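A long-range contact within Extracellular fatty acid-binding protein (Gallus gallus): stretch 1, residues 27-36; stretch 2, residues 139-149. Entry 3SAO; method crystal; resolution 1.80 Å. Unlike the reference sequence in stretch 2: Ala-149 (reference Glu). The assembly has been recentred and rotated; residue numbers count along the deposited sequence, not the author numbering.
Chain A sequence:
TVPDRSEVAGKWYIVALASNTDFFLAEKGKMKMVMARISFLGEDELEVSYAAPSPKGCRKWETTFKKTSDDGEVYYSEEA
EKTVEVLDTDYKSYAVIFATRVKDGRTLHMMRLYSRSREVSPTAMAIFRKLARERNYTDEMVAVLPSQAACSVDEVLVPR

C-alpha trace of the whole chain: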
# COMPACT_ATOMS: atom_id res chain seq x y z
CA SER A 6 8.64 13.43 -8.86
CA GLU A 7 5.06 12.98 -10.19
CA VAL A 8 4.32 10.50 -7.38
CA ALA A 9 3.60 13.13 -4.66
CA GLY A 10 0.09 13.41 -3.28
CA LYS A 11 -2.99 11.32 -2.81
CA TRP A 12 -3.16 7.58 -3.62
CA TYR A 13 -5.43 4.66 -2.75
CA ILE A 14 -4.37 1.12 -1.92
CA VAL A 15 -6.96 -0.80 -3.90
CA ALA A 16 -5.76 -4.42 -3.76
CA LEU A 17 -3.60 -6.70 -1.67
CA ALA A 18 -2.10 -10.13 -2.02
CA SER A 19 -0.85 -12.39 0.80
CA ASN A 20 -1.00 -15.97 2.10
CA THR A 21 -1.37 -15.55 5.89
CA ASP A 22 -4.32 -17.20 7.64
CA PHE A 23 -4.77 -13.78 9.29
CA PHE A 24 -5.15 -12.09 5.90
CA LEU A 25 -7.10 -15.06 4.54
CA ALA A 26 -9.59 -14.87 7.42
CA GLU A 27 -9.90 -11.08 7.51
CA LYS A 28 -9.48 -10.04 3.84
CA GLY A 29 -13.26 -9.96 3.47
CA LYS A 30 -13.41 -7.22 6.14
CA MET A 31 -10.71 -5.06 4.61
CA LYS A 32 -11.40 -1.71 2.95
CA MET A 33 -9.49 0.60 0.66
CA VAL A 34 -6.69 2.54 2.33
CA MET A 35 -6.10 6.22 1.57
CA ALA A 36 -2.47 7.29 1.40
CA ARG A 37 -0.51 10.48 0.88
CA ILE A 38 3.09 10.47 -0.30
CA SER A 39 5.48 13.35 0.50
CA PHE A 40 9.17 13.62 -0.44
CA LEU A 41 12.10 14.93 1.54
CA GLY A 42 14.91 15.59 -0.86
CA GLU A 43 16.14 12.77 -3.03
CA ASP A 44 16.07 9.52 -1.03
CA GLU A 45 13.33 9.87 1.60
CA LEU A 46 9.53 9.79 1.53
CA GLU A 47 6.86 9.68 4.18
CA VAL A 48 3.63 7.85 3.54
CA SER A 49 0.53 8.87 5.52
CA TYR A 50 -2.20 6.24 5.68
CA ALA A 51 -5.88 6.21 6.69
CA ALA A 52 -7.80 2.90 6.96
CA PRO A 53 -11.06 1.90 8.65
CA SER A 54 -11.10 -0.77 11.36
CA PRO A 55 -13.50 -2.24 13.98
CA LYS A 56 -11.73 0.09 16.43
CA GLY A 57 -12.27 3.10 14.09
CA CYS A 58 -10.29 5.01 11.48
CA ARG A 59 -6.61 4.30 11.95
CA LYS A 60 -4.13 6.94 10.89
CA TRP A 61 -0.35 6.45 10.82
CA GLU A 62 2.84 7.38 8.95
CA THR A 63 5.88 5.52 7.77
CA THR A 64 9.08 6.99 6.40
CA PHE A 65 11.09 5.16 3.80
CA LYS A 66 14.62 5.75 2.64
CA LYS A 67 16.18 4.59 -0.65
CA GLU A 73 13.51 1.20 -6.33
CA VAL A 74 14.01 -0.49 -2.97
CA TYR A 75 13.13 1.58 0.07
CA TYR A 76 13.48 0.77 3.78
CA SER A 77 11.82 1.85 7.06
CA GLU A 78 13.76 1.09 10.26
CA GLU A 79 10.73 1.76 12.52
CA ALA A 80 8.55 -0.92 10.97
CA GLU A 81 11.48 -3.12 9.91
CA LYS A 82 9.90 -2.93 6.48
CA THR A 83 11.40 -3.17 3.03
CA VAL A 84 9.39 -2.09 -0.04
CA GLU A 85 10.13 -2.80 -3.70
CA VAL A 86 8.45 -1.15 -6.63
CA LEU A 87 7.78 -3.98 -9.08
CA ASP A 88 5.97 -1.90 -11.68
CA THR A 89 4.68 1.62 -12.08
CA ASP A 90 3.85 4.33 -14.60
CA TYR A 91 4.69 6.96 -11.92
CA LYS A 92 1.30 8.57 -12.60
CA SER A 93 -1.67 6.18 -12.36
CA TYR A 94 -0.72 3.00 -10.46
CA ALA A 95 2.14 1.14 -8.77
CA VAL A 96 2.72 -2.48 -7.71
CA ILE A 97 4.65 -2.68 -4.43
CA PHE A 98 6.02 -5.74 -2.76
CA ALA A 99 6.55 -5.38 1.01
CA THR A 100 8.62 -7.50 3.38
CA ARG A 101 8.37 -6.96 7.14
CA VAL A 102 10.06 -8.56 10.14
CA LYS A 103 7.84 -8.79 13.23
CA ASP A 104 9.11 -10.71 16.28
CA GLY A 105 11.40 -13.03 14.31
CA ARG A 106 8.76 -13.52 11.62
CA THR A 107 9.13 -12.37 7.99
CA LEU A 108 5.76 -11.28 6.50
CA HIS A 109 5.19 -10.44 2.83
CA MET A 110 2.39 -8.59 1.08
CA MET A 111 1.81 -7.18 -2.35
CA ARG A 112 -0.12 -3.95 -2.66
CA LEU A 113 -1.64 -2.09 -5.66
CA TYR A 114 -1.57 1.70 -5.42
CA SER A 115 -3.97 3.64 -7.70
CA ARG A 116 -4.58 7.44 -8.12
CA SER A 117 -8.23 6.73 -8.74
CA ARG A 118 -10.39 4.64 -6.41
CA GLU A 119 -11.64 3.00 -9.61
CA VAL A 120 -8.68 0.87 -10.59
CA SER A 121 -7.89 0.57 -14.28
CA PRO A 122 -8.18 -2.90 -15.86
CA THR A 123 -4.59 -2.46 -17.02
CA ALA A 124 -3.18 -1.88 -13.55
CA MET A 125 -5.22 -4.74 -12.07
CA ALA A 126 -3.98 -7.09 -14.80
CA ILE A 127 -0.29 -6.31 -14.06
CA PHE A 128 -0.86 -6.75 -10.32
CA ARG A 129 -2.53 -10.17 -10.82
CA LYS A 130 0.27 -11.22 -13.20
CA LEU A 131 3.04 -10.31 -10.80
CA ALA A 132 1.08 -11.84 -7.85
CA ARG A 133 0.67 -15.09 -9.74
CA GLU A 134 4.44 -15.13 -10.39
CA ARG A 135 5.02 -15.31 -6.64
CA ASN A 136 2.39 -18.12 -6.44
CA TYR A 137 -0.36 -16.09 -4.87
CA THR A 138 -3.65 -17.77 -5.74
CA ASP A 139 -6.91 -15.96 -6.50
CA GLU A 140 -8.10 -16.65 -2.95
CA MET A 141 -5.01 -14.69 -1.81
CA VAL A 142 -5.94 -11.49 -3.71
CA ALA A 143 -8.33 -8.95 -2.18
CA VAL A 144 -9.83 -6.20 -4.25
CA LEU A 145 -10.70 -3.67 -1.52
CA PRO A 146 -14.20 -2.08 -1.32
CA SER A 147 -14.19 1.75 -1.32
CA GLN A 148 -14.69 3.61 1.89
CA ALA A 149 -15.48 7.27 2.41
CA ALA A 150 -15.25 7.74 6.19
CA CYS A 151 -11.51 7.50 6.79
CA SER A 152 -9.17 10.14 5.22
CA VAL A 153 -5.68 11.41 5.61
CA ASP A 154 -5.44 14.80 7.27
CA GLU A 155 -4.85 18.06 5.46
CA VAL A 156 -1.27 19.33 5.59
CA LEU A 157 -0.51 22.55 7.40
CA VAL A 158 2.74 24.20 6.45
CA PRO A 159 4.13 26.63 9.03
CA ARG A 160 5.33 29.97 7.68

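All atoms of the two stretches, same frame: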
# COMPACT_ATOMS: atom_id res chain seq x y z
N GLU A 27 -9.45 -12.45 7.30
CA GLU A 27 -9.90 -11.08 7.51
C GLU A 27 -9.96 -10.26 6.22
O GLU A 27 -10.41 -9.12 6.25
CB GLU A 27 -8.99 -10.39 8.53
CG GLU A 27 -9.65 -9.27 9.30
N LYS A 28 -9.54 -10.83 5.09
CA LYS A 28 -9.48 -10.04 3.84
C LYS A 28 -10.86 -9.57 3.42
O LYS A 28 -11.01 -8.48 2.86
CB LYS A 28 -8.80 -10.82 2.70
CG LYS A 28 -9.67 -11.89 2.03
CD LYS A 28 -8.84 -12.85 1.20
CE LYS A 28 -8.35 -12.25 -0.11
NZ LYS A 28 -9.44 -11.97 -1.09
N GLY A 29 -11.88 -10.35 3.76
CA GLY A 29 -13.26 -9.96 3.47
C GLY A 29 -13.76 -8.75 4.25
O GLY A 29 -14.79 -8.18 3.91
N LYS A 30 -13.06 -8.38 5.32
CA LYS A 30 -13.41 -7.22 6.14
C LYS A 30 -12.67 -5.96 5.71
O LYS A 30 -13.03 -4.85 6.12
CB LYS A 30 -13.08 -7.49 7.60
N MET A 31 -11.65 -6.12 4.87
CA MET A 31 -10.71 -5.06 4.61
C MET A 31 -11.27 -4.07 3.60
O MET A 31 -12.08 -4.43 2.73
CB MET A 31 -9.39 -5.65 4.11
CG MET A 31 -8.66 -6.49 5.16
SD MET A 31 -7.01 -7.05 4.60
CE MET A 31 -6.51 -8.06 6.00
N LYS A 32 -10.93 -2.81 3.80
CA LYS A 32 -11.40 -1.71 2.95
C LYS A 32 -10.21 -0.99 2.36
O LYS A 32 -9.10 -1.04 2.90
CB LYS A 32 -12.21 -0.70 3.76
CG LYS A 32 -13.44 -1.28 4.43
CD LYS A 32 -14.39 -1.91 3.43
CE LYS A 32 -15.83 -1.92 3.97
NZ LYS A 32 -15.93 -2.56 5.30
N MET A 33 -10.47 -0.24 1.31
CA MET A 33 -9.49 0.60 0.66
C MET A 33 -8.82 1.59 1.61
O MET A 33 -9.45 2.18 2.49
CB MET A 33 -10.17 1.36 -0.49
CG MET A 33 -9.27 1.93 -1.52
SD MET A 33 -10.19 2.73 -2.87
CE MET A 33 -11.04 1.38 -3.64
N VAL A 34 -7.50 1.66 1.49
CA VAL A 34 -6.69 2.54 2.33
C VAL A 34 -6.34 3.81 1.55
O VAL A 34 -5.89 3.73 0.41
CB VAL A 34 -5.43 1.83 2.75
CG1 VAL A 34 -4.54 2.73 3.63
CG2 VAL A 34 -5.81 0.57 3.47
N MET A 35 -6.55 4.96 2.17
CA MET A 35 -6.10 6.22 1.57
C MET A 35 -4.67 6.50 2.03
O MET A 35 -4.27 6.21 3.17
CB MET A 35 -7.04 7.39 1.88
CG MET A 35 -6.76 8.64 1.08
SD MET A 35 -7.64 10.11 1.64
CE MET A 35 -9.34 9.53 1.46
N ALA A 36 -3.86 6.96 1.10
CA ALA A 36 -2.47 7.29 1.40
C ALA A 36 -2.11 8.68 0.85
O ALA A 36 -2.67 9.15 -0.14
CB ALA A 36 -1.54 6.21 0.87
N ASP A 139 -5.80 -16.90 -6.43
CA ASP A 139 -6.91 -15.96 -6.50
C ASP A 139 -7.56 -15.76 -5.13
O ASP A 139 -8.03 -14.67 -4.84
CB ASP A 139 -7.95 -16.43 -7.50
CG ASP A 139 -7.32 -16.96 -8.76
OD1 ASP A 139 -6.77 -16.13 -9.52
OD2 ASP A 139 -7.28 -18.20 -8.92
N GLU A 140 -7.54 -16.78 -4.29
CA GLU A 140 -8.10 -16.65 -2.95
C GLU A 140 -7.21 -15.74 -2.10
O GLU A 140 -7.66 -15.20 -1.09
CB GLU A 140 -8.25 -18.02 -2.28
N MET A 141 -5.96 -15.53 -2.55
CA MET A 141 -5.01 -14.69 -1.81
C MET A 141 -4.97 -13.21 -2.26
O MET A 141 -4.15 -12.43 -1.77
CB MET A 141 -3.62 -15.29 -1.92
CG MET A 141 -3.52 -16.66 -1.29
SD MET A 141 -2.03 -17.44 -1.88
CE MET A 141 -2.25 -19.16 -1.33
N VAL A 142 -5.81 -12.87 -3.23
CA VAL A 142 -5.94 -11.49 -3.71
C VAL A 142 -7.26 -10.90 -3.25
O VAL A 142 -8.31 -11.51 -3.44
CB VAL A 142 -5.87 -11.46 -5.24
CG1 VAL A 142 -6.14 -10.07 -5.82
CG2 VAL A 142 -4.53 -12.05 -5.72
N ALA A 143 -7.18 -9.72 -2.63
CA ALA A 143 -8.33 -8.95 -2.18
C ALA A 143 -8.41 -7.69 -2.99
O ALA A 143 -7.46 -6.94 -3.06
CB ALA A 143 -8.21 -8.60 -0.71
N VAL A 144 -9.54 -7.48 -3.65
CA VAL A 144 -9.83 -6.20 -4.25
C VAL A 144 -10.67 -5.46 -3.20
O VAL A 144 -11.69 -5.96 -2.78
CB VAL A 144 -10.59 -6.38 -5.55
CG1 VAL A 144 -10.99 -5.01 -6.12
CG2 VAL A 144 -9.77 -7.21 -6.55
N LEU A 145 -10.15 -4.34 -2.70
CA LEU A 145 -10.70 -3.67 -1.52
C LEU A 145 -11.90 -2.78 -1.86
O LEU A 145 -11.75 -1.88 -2.66
CB LEU A 145 -9.61 -2.82 -0.87
CG LEU A 145 -8.39 -3.60 -0.37
CD1 LEU A 145 -7.30 -2.72 0.22
CD2 LEU A 145 -8.89 -4.66 0.63
N PRO A 146 -13.06 -2.98 -1.18
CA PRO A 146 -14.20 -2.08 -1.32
C PRO A 146 -13.84 -0.64 -0.91
O PRO A 146 -12.99 -0.45 -0.02
CB PRO A 146 -15.27 -2.73 -0.40
CG PRO A 146 -14.83 -4.18 -0.26
CD PRO A 146 -13.34 -4.09 -0.26
N SER A 147 -14.39 0.33 -1.62
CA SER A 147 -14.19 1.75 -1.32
C SER A 147 -14.71 2.08 0.05
O SER A 147 -15.68 1.47 0.54
CB SER A 147 -14.92 2.64 -2.33
OG SER A 147 -16.33 2.59 -2.12
N GLN A 148 -14.16 3.13 0.64
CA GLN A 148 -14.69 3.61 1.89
C GLN A 148 -14.54 5.13 1.89
O GLN A 148 -13.54 5.65 1.39
CB GLN A 148 -13.92 3.00 3.06
CG GLN A 148 -12.42 3.26 2.98
CD GLN A 148 -11.98 4.47 3.79
OE1 GLN A 148 -12.80 5.16 4.42
NE2 GLN A 148 -10.69 4.73 3.77
N ALA A 149 -15.49 5.82 2.48
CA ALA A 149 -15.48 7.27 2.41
C ALA A 149 -15.39 7.93 3.78
O ALA A 149 -15.49 9.15 3.88
CB ALA A 149 -16.71 7.76 1.65

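Residues 27-36 and 139-149 lie far apart in sequence but pack side by side, burying 610 Å² in total. The two stretches run in the same general direction. Lys-28 CA lies 6.2 Å from Ala-143 CA, and Lys-32 CA 4.9 Å from Leu-145 CA.

The contact has one bond between backbone atoms. Met-33 N donates to Pro-146 O at 2.9 Å, with a nearly straight angle of 169° at the hydrogen. Two further bonds join a side chain to a backbone carbonyl.

Lys-28 makes the first. Its CB points toward stretch 2. Chi1 is p and chi2 is t, which carry the chain outward; chi3 and chi4 are both m, and the end is bent rather than fully extended. In this shape NZ of Lys-28 reaches Val-142 O at 2.6 Å, a short hydrogen bond. The partner is a neutral carbonyl, so this is not a salt bridge. The methylene carbons pass close to the backbone, with CE of Lys-28 3.2 Å from O of Glu-140. The side chain of Glu-140 is not modelled beyond CB.

Leu-145 fills the middle of the contact. Its CB points toward stretch 1, and its m, t rotamer places CD2 of Leu-145 3.7 Å from CB of Met-31. CD1 of Leu-145 lies 3.6 Å from O of Lys-32. Met-31 meets the leucine near the base of its side chain. Its m, t, t rotamer is extended, and the thioether end leads away from stretch 2.

Met-33 behaves differently. Its CB points sideways, and CB of Met-33 packs against CB of Leu-145 at 4.2 Å. Chi1 and chi2 are t, and chi3 is m. The last turn sets CE of Met-33 3.5 Å from O of Leu-145 and 3.9 Å from CA of Ser-147. The methionine thus lies along the backbone of stretch 2 while its own N holds Pro-146 O.

Gln-148 makes the second side-chain bond. Its CB points toward stretch 1, with chi1 p and chi2 at 95°, between wells. This conformation brings NE2 of Gln-148 to Met-33 O, to which it donates at 3.1 Å with an angle of 151°. Met-33 is therefore held through both its N and its O.

Lys-32 is exposed and adds contacts through its aliphatic part. Its CB points away overall, yet CB of Lys-32 lies 4.0 Å from CG of Gln-148. The m, m, t, m side chain also brings CD of Lys-32 to 4.0 Å from CB of Pro-146. NZ forms no hydrogen bond to stretch 2.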